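PDB 6XI1: flagellin hook IN motif family from Aeromonas hydrophila subsp. hydrophila, which probably serves as part of the calcium-stiffened extender region of an RTX adhesin, a row of tandem beta-sandwich repeats that carries the adhesive parts toward their target. Local coordinates for residues L78-T81 with A85-Y88; V158-G163 with S218-T223; L368-V373 with D377-L382. One frame throughout, in Å; residues are numbered along the deposited sequence.

Contact 1 of 3, residues L78-T81 with A85-Y88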
loop_
_atom_site.group_PDB
_atom_site.type_symbol
_atom_site.label_atom_id
_atom_site.label_comp_id
_atom_site.label_asym_id
_atom_site.label_seq_id
_atom_site.Cartn_x
_atom_site.Cartn_y
_atom_site.Cartn_z
ATOM N N LEU A 78 7.002 62.110 -38.412
ATOM C CA LEU A 78 5.918 62.760 -39.176
ATOM C C LEU A 78 6.524 63.474 -40.390
ATOM O O LEU A 78 7.540 64.147 -40.209
ATOM C CB LEU A 78 5.197 63.712 -38.225
ATOM C CG LEU A 78 4.022 64.465 -38.834
ATOM C CD1 LEU A 78 2.918 64.621 -37.827
ATOM C CD2 LEU A 78 4.470 65.828 -39.368
ATOM N N THR A 79 5.973 63.250 -41.583
ATOM C CA THR A 79 6.319 64.026 -42.808
ATOM C C THR A 79 5.104 64.868 -43.206
ATOM O O THR A 79 3.983 64.450 -42.928
ATOM C CB THR A 79 6.790 63.124 -43.947
ATOM O OG1 THR A 79 5.654 62.397 -44.391
ATOM C CG2 THR A 79 7.875 62.148 -43.566
ATOM N N ILE A 80 5.323 66.042 -43.802
ATOM C CA ILE A 80 4.227 66.914 -44.313
ATOM C C ILE A 80 4.554 67.329 -45.761
ATOM O O ILE A 80 5.739 67.491 -46.081
ATOM C CB ILE A 80 3.986 68.108 -43.372
ATOM C CG1 ILE A 80 2.633 68.775 -43.639
ATOM C CG2 ILE A 80 5.141 69.099 -43.421
ATOM C CD1 ILE A 80 2.131 69.678 -42.531
ATOM N N THR A 81 3.535 67.391 -46.617
ATOM C CA THR A 81 3.641 67.907 -48.012
ATOM C C THR A 81 3.500 69.440 -47.999
ATOM O O THR A 81 2.976 69.993 -47.014
ATOM C CB THR A 81 2.596 67.267 -48.936
ATOM O OG1 THR A 81 1.344 67.796 -48.520
ATOM C CG2 THR A 81 2.556 65.755 -48.890
ATOM N N ALA A 85 -0.537 68.029 -46.009
ATOM C CA ALA A 85 -0.943 66.637 -45.726
ATOM C C ALA A 85 0.195 65.969 -44.952
ATOM O O ALA A 85 1.229 65.709 -45.587
ATOM C CB ALA A 85 -1.271 65.875 -46.976
ATOM N N TRP A 86 -0.027 65.693 -43.661
ATOM C CA TRP A 86 0.960 65.030 -42.766
ATOM C C TRP A 86 0.587 63.560 -42.553
ATOM O O TRP A 86 -0.607 63.181 -42.599
ATOM C CB TRP A 86 1.165 65.767 -41.428
ATOM C CG TRP A 86 -0.046 65.934 -40.572
ATOM C CD1 TRP A 86 -0.783 67.059 -40.432
ATOM C CD2 TRP A 86 -0.617 64.966 -39.664
ATOM N NE1 TRP A 86 -1.810 66.863 -39.558
ATOM C CE2 TRP A 86 -1.727 65.588 -39.054
ATOM C CE3 TRP A 86 -0.290 63.654 -39.301
ATOM C CZ2 TRP A 86 -2.527 64.938 -38.117
ATOM C CZ3 TRP A 86 -1.095 63.003 -38.391
ATOM C CH2 TRP A 86 -2.191 63.630 -37.812
ATOM N N THR A 87 1.637 62.760 -42.423
ATOM C CA THR A 87 1.584 61.307 -42.173
ATOM C C THR A 87 2.478 61.039 -40.965
ATOM O O THR A 87 3.655 61.387 -41.019
ATOM C CB THR A 87 2.040 60.515 -43.401
ATOM O OG1 THR A 87 1.223 60.995 -44.470
ATOM C CG2 THR A 87 1.918 59.012 -43.237
ATOM N N TYR A 88 1.911 60.418 -39.938
ATOM C CA TYR A 88 2.689 59.855 -38.805
ATOM C C TYR A 88 2.848 58.349 -39.035
ATOM O O TYR A 88 1.845 57.679 -39.383
ATOM C CB TYR A 88 1.997 60.159 -37.481
ATOM C CG TYR A 88 2.632 59.460 -36.312
ATOM C CD1 TYR A 88 3.684 60.047 -35.615
ATOM C CD2 TYR A 88 2.196 58.208 -35.917
ATOM C CE1 TYR A 88 4.253 59.420 -34.514
ATOM C CE2 TYR A 88 2.792 57.554 -34.847
ATOM C CZ TYR A 88 3.802 58.172 -34.126
ATOM O OH TYR A 88 4.374 57.547 -33.043
#
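A beta hairpin joins strand 77-80 to strand 85-91, and at its closed end T81 and A85 are paired twice. The backbone N of T81 donates to A85 O at 3.0 Å. In return the side chain of T81 takes the place of a backbone acceptor: its OG1 receives the N-H of A85 over 3.1 Å. OG1 can reach that N because it stands between its own backbone N and carbonyl carbon (chi1 70°), and it also accepts a weak bond from G83 N within the turn. One step inward, T79 and T87 form the antiparallel hydrogen-bonded pair, with T79 N to T87 O at 3.0 Å and T87 N to T79 O at 2.9 Å; the two threonine side chains run alongside each other on the face opposite L78 and I80. The non-hydrogen-bonded pairs L78-Y88 and I80-W86 flank it, and W86 CA sits 3.1 Å from T79 O in a CA-H...O contact.

In this cadherin-like beta-sandwich repeat the hairpin lies between strands 66-70 and 43-53, and the face bearing L78, I80, W86 and Y88 turns to the interior. W86 holds CG between its backbone N and carbonyl carbon (chi1 59°), and L78 CD1 comes to the indole obliquely, 3.7 Å from W86 CE3. I80 packs CG1 at 4.0 Å from W86 CB, while its CD1 lies at the ring edge, near the ring plane. Strand 117-125 supplies V120 against both L78 and W86, and strand 103-111 brings F108 onto L78. Polar ends in this layer find partners on other strands: W86 NE1 donates to S30 O, and Y88 OH is hydrogen-bonded to E106 OE1.

Contact 2 of 3, residues V158-G163 with S218-T223. With CA (calcium ion), chain Q; CA (calcium ion), chain L.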
loop_
_atom_site.group_PDB
_atom_site.type_symbol
_atom_site.label_atom_id
_atom_site.label_comp_id
_atom_site.label_asym_id
_atom_site.label_seq_id
_atom_site.Cartn_x
_atom_site.Cartn_y
_atom_site.Cartn_z
ATOM N N VAL A 158 8.674 33.796 -15.934
ATOM C CA VAL A 158 7.699 34.573 -16.742
ATOM C C VAL A 158 8.435 35.770 -17.348
ATOM O O VAL A 158 9.147 36.447 -16.611
ATOM C CB VAL A 158 6.498 34.969 -15.882
ATOM C CG1 VAL A 158 6.891 35.658 -14.578
ATOM C CG2 VAL A 158 5.524 35.775 -16.688
ATOM N N THR A 159 8.157 36.018 -18.620
ATOM C CA THR A 159 8.466 37.269 -19.332
ATOM C C THR A 159 7.144 37.902 -19.729
ATOM O O THR A 159 6.205 37.177 -20.029
ATOM C CB THR A 159 9.410 36.977 -20.508
ATOM O OG1 THR A 159 8.780 36.191 -21.517
ATOM C CG2 THR A 159 10.661 36.257 -20.053
ATOM N N ASP A 160 7.132 39.221 -19.826
ATOM C CA ASP A 160 5.980 40.006 -20.302
ATOM C C ASP A 160 6.515 41.285 -20.937
ATOM O O ASP A 160 7.040 42.126 -20.235
ATOM C CB ASP A 160 5.019 40.303 -19.145
ATOM C CG ASP A 160 3.658 40.739 -19.614
ATOM O OD1 ASP A 160 3.589 41.626 -20.529
ATOM O OD2 ASP A 160 2.659 40.269 -18.992
ATOM N N VAL A 161 6.291 41.425 -22.226
ATOM C CA VAL A 161 6.830 42.567 -23.011
ATOM C C VAL A 161 6.204 43.850 -22.496
ATOM O O VAL A 161 6.820 44.869 -22.706
ATOM C CB VAL A 161 6.642 42.388 -24.521
ATOM C CG1 VAL A 161 7.301 41.109 -25.021
ATOM C CG2 VAL A 161 5.199 42.479 -24.922
ATOM N N ASP A 162 5.092 43.809 -21.757
ATOM C CA ASP A 162 4.510 45.064 -21.205
ATOM C C ASP A 162 5.314 45.586 -19.997
ATOM O O ASP A 162 4.934 46.627 -19.487
ATOM C CB ASP A 162 3.051 44.866 -20.823
ATOM C CG ASP A 162 2.209 44.466 -22.013
ATOM O OD1 ASP A 162 2.408 45.066 -23.095
ATOM O OD2 ASP A 162 1.412 43.508 -21.853
ATOM N N GLY A 163 6.350 44.870 -19.556
ATOM C CA GLY A 163 7.353 45.415 -18.622
ATOM C C GLY A 163 7.574 44.559 -17.380
ATOM O O GLY A 163 6.813 43.533 -17.137
ATOM N N SER A 218 0.165 35.148 -13.881
ATOM C CA SER A 218 1.068 36.329 -13.909
ATOM C C SER A 218 0.218 37.547 -13.550
ATOM O O SER A 218 -1.056 37.422 -13.455
ATOM C CB SER A 218 1.749 36.482 -15.223
ATOM O OG SER A 218 0.838 36.714 -16.270
ATOM N N VAL A 219 0.864 38.700 -13.339
ATOM C CA VAL A 219 0.182 39.964 -12.955
ATOM C C VAL A 219 -0.969 40.270 -13.930
ATOM O O VAL A 219 -2.013 40.734 -13.450
ATOM C CB VAL A 219 1.192 41.137 -12.920
ATOM C CG1 VAL A 219 0.491 42.510 -12.922
ATOM C CG2 VAL A 219 2.120 40.984 -11.748
ATOM N N ASP A 220 -0.778 40.118 -15.235
ATOM C CA ASP A 220 -1.816 40.530 -16.223
ATOM C C ASP A 220 -2.924 39.459 -16.328
ATOM O O ASP A 220 -3.819 39.642 -17.177
ATOM C CB ASP A 220 -1.216 40.878 -17.587
ATOM C CG ASP A 220 -0.764 39.689 -18.413
ATOM O OD1 ASP A 220 -0.910 38.538 -17.944
ATOM O OD2 ASP A 220 -0.291 39.923 -19.506
ATOM N N GLY A 221 -2.845 38.364 -15.565
ATOM C CA GLY A 221 -3.903 37.322 -15.534
ATOM C C GLY A 221 -3.632 36.191 -16.517
ATOM O O GLY A 221 -4.477 35.279 -16.617
ATOM N N THR A 222 -2.499 36.203 -17.222
ATOM C CA THR A 222 -2.053 35.066 -18.051
ATOM C C THR A 222 -1.859 33.832 -17.159
ATOM O O THR A 222 -1.194 33.939 -16.100
ATOM C CB THR A 222 -0.746 35.342 -18.800
ATOM O OG1 THR A 222 -0.824 36.556 -19.563
ATOM C CG2 THR A 222 -0.398 34.199 -19.720
ATOM N N THR A 223 -2.413 32.688 -17.559
ATOM C CA THR A 223 -2.426 31.485 -16.705
ATOM C C THR A 223 -1.463 30.432 -17.218
ATOM O O THR A 223 -1.143 30.396 -18.393
ATOM C CB THR A 223 -3.839 30.926 -16.482
ATOM O OG1 THR A 223 -4.343 30.515 -17.749
ATOM C CG2 THR A 223 -4.785 31.894 -15.815
HETATM CA CA CA Q . 1.129 41.659 -20.310
HETATM CA CA CA L . 1.754 45.832 -25.233
HETATM O O HOH W 1 1.664 39.425 -16.612
#
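With CG anti to the backbone N (chi1 -163°), D160 places its carboxylate on the calcium ion that D220, across in 218-223, also binds, the latter with CG held between backbone N and carbonyl carbon (chi1 74°). D160 grips the ion with both oxygens, OD1 and OD2 each at 2.5 Å, whereas D220 gives OD2 alone, at 2.4 Å. The two carboxylate planes are turned 70° apart, and D160 OD2 comes within 3.0 Å of D220 OD2, a closeness that the shared cation probably makes tolerable. D162 bridges: OD2 binds this calcium ion and OD1 a second one.

Each loop also fixes its own ligand by an Asx turn. D162 N donates to D160 OD1 on the anti side, and D220 OD1 takes both T222 N and T222 OG1, the hydroxyl at 2.6 Å, which leaves OD2 turned to the metal. Water 1 ties the loops together: it donates to D160 OD2 at 2.7 Å and accepts from S218 OG and D220 N. V158 CG2 adds a loose apolar contact with S218 CB (4.1 Å).

N128, D129 and E166 complete the first site, while the second ion is also held by E37, Q96, L98, V127 and D129. The contact thus lies at the end of strand 149-159, facing the loop between strands 209-217 and 223-231, with A131 and strand 132-142 packed beside V158.

Contact 3 of 3, residues L368-V373 with D377-L382. With CA (calcium ion), chain V; CA (calcium ion), chain U.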
loop_
_atom_site.group_PDB
_atom_site.type_symbol
_atom_site.label_atom_id
_atom_site.label_comp_id
_atom_site.label_asym_id
_atom_site.label_seq_id
_atom_site.Cartn_x
_atom_site.Cartn_y
_atom_site.Cartn_z
ATOM N N LEU A 368 5.798 -62.266 29.394
ATOM C CA LEU A 368 4.837 -61.526 28.559
ATOM C C LEU A 368 5.623 -60.661 27.588
ATOM O O LEU A 368 6.799 -60.314 27.858
ATOM C CB LEU A 368 3.917 -60.660 29.431
ATOM C CG LEU A 368 3.003 -61.432 30.370
ATOM C CD1 LEU A 368 2.177 -60.503 31.260
ATOM C CD2 LEU A 368 2.096 -62.341 29.584
ATOM N N SER A 369 4.937 -60.250 26.534
ATOM C CA SER A 369 5.464 -59.251 25.581
ATOM C C SER A 369 4.466 -58.100 25.487
ATOM O O SER A 369 3.269 -58.335 25.656
ATOM C CB SER A 369 5.638 -59.913 24.237
ATOM O OG SER A 369 6.156 -58.993 23.321
ATOM N N VAL A 370 4.957 -56.920 25.198
ATOM C CA VAL A 370 4.096 -55.739 24.993
ATOM C C VAL A 370 4.650 -54.930 23.828
ATOM O O VAL A 370 5.867 -54.695 23.739
ATOM C CB VAL A 370 3.971 -54.886 26.276
ATOM C CG1 VAL A 370 5.326 -54.406 26.792
ATOM C CG2 VAL A 370 3.045 -53.699 26.040
ATOM N N THR A 371 3.719 -54.482 22.996
ATOM C CA THR A 371 3.941 -53.482 21.934
ATOM C C THR A 371 2.837 -52.434 22.064
ATOM O O THR A 371 1.680 -52.787 22.417
ATOM C CB THR A 371 3.947 -54.151 20.548
ATOM O OG1 THR A 371 5.060 -55.041 20.500
ATOM C CG2 THR A 371 4.091 -53.145 19.432
ATOM N N ASP A 372 3.172 -51.192 21.756
ATOM C CA ASP A 372 2.298 -50.026 21.999
ATOM C C ASP A 372 2.391 -49.095 20.786
ATOM O O ASP A 372 3.509 -48.695 20.404
ATOM C CB ASP A 372 2.689 -49.366 23.327
ATOM C CG ASP A 372 1.568 -48.488 23.853
ATOM O OD1 ASP A 372 1.068 -47.653 23.069
ATOM O OD2 ASP A 372 1.168 -48.701 25.022
ATOM N N VAL A 373 1.253 -48.830 20.155
ATOM C CA VAL A 373 1.127 -47.868 19.014
ATOM C C VAL A 373 1.743 -46.507 19.379
ATOM O O VAL A 373 2.274 -45.803 18.488
ATOM C CB VAL A 373 -0.367 -47.812 18.621
ATOM C CG1 VAL A 373 -0.774 -46.513 17.918
ATOM C CG2 VAL A 373 -0.683 -49.012 17.766
ATOM N N ASP A 377 8.708 -46.333 23.720
ATOM C CA ASP A 377 8.779 -45.741 25.085
ATOM C C ASP A 377 7.663 -46.310 25.993
ATOM O O ASP A 377 7.825 -46.286 27.230
ATOM C CB ASP A 377 8.730 -44.212 25.013
ATOM C CG ASP A 377 7.577 -43.603 24.206
ATOM O OD1 ASP A 377 6.769 -44.347 23.613
ATOM O OD2 ASP A 377 7.511 -42.368 24.128
ATOM N N GLU A 378 6.572 -46.825 25.432
ATOM C CA GLU A 378 5.460 -47.416 26.230
ATOM C C GLU A 378 5.493 -48.946 26.215
ATOM O O GLU A 378 4.623 -49.555 26.878
ATOM C CB GLU A 378 4.115 -46.884 25.735
ATOM C CG GLU A 378 3.990 -45.369 25.901
ATOM C CD GLU A 378 2.566 -44.809 25.850
ATOM O OE1 GLU A 378 1.547 -45.601 25.755
ATOM O OE2 GLU A 378 2.486 -43.577 25.740
ATOM N N ALA A 379 6.501 -49.550 25.573
ATOM C CA ALA A 379 6.620 -51.024 25.425
ATOM C C ALA A 379 7.416 -51.568 26.615
ATOM O O ALA A 379 8.509 -52.147 26.417
ATOM C CB ALA A 379 7.333 -51.390 24.151
ATOM N N LYS A 380 6.887 -51.391 27.819
ATOM C CA LYS A 380 7.439 -52.041 29.010
ATOM C C LYS A 380 6.348 -52.165 30.069
ATOM O O LYS A 380 5.309 -51.547 29.926
ATOM C CB LYS A 380 8.686 -51.299 29.473
ATOM C CG LYS A 380 8.475 -49.840 29.788
ATOM C CD LYS A 380 9.783 -49.118 30.055
ATOM C CE LYS A 380 9.553 -47.663 30.411
ATOM N NZ LYS A 380 10.806 -46.995 30.836
ATOM N N PHE A 381 6.626 -52.996 31.055
ATOM C CA PHE A 381 5.686 -53.319 32.148
ATOM C C PHE A 381 6.035 -52.443 33.345
ATOM O O PHE A 381 7.193 -52.023 33.517
ATOM C CB PHE A 381 5.716 -54.809 32.459
ATOM C CG PHE A 381 5.142 -55.639 31.343
ATOM C CD1 PHE A 381 3.785 -55.898 31.271
ATOM C CD2 PHE A 381 5.977 -56.134 30.348
ATOM C CE1 PHE A 381 3.271 -56.642 30.222
ATOM C CE2 PHE A 381 5.458 -56.831 29.269
ATOM C CZ PHE A 381 4.115 -57.133 29.240
ATOM N N LEU A 382 5.028 -52.215 34.172
ATOM C CA LEU A 382 5.250 -51.771 35.568
ATOM C C LEU A 382 5.718 -52.984 36.366
ATOM O O LEU A 382 5.006 -53.990 36.438
ATOM C CB LEU A 382 3.949 -51.175 36.123
ATOM C CG LEU A 382 3.460 -49.926 35.405
ATOM C CD1 LEU A 382 2.071 -49.537 35.883
ATOM C CD2 LEU A 382 4.450 -48.776 35.580
HETATM CA CA CA V . -0.222 -46.643 24.915
HETATM CA CA CA U . 5.739 -42.186 22.485
HETATM O O HOH W 2 2.037 -49.351 27.672
HETATM O O HOH W 3 4.236 -42.053 24.319
HETATM O O HOH W 4 7.420 -42.647 20.782
HETATM O O HOH W 5 4.641 -40.952 20.868
HETATM O O HOH W 6 6.102 -39.961 22.989
#
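Apolar packing joins L368 and V370 to F381, whose ring reaches back to strand 361-371. L368 crosses it at about a right angle, with CB 3.5 Å from F381 CZ. The V370 and F381 side chains approach each other from opposite directions; V370 CG1, set between the backbone N and the carbonyl carbon (chi1 58°), lies 3.5 Å from F381 CE2 and also rests against the backbone of A379 and K380. I345 of strand 344-354 touches both V370 and F381, and S369 O lies at the ring edge, near its plane.

Metal coordination holds the other end. D372 chelates a calcium ion through OD1 and OD2, each at 2.5 Å, and E378 adds OE1 at 2.2 Å. Their carboxylate planes stand 72° apart, and D372 OD2 approaches E378 OE1 to 3.2 Å, both being ligands of the one cation. D377 chelates a second calcium ion, whose coordination includes four waters.

Water-mediated bonds add to this. Water 2 donates to D372 OD2 and, over 2.7 Å, to E378 O, bridging D372 to the backbone of E378. Water 3, a ligand of the second ion, donates to E378 OE2, so OE1 coordinates the first ion directly while OE2 reaches the second only through its water.

Together with N340, D341, D374 and D432, D372 and E378 form a calcium site at the junction of two repeats, reminiscent of the interdomain calcium sites of cadherins.

Overall arrangement
The three contacts follow one another along the chain without overlap, and none touches another. Contact 1 lies in a hairpin of the first beta-sandwich repeat; contact 2 is at one end of the second, and contact 3 at one end of the fourth. The centres of contacts 1 and 2 are about 36 Å apart, those of contacts 2 and 3 about 101 Å, and those of contacts 1 and 3 about 136 Å, with contact 3 across the chain's centre from the other two. Contact 1 is internal sheet pairing, whereas contacts 2 and 3 bind calcium where a strand gives way to loops. This spacing fits an elongated row of repeats whose calcium-bound junctions probably keep the adhesin extended.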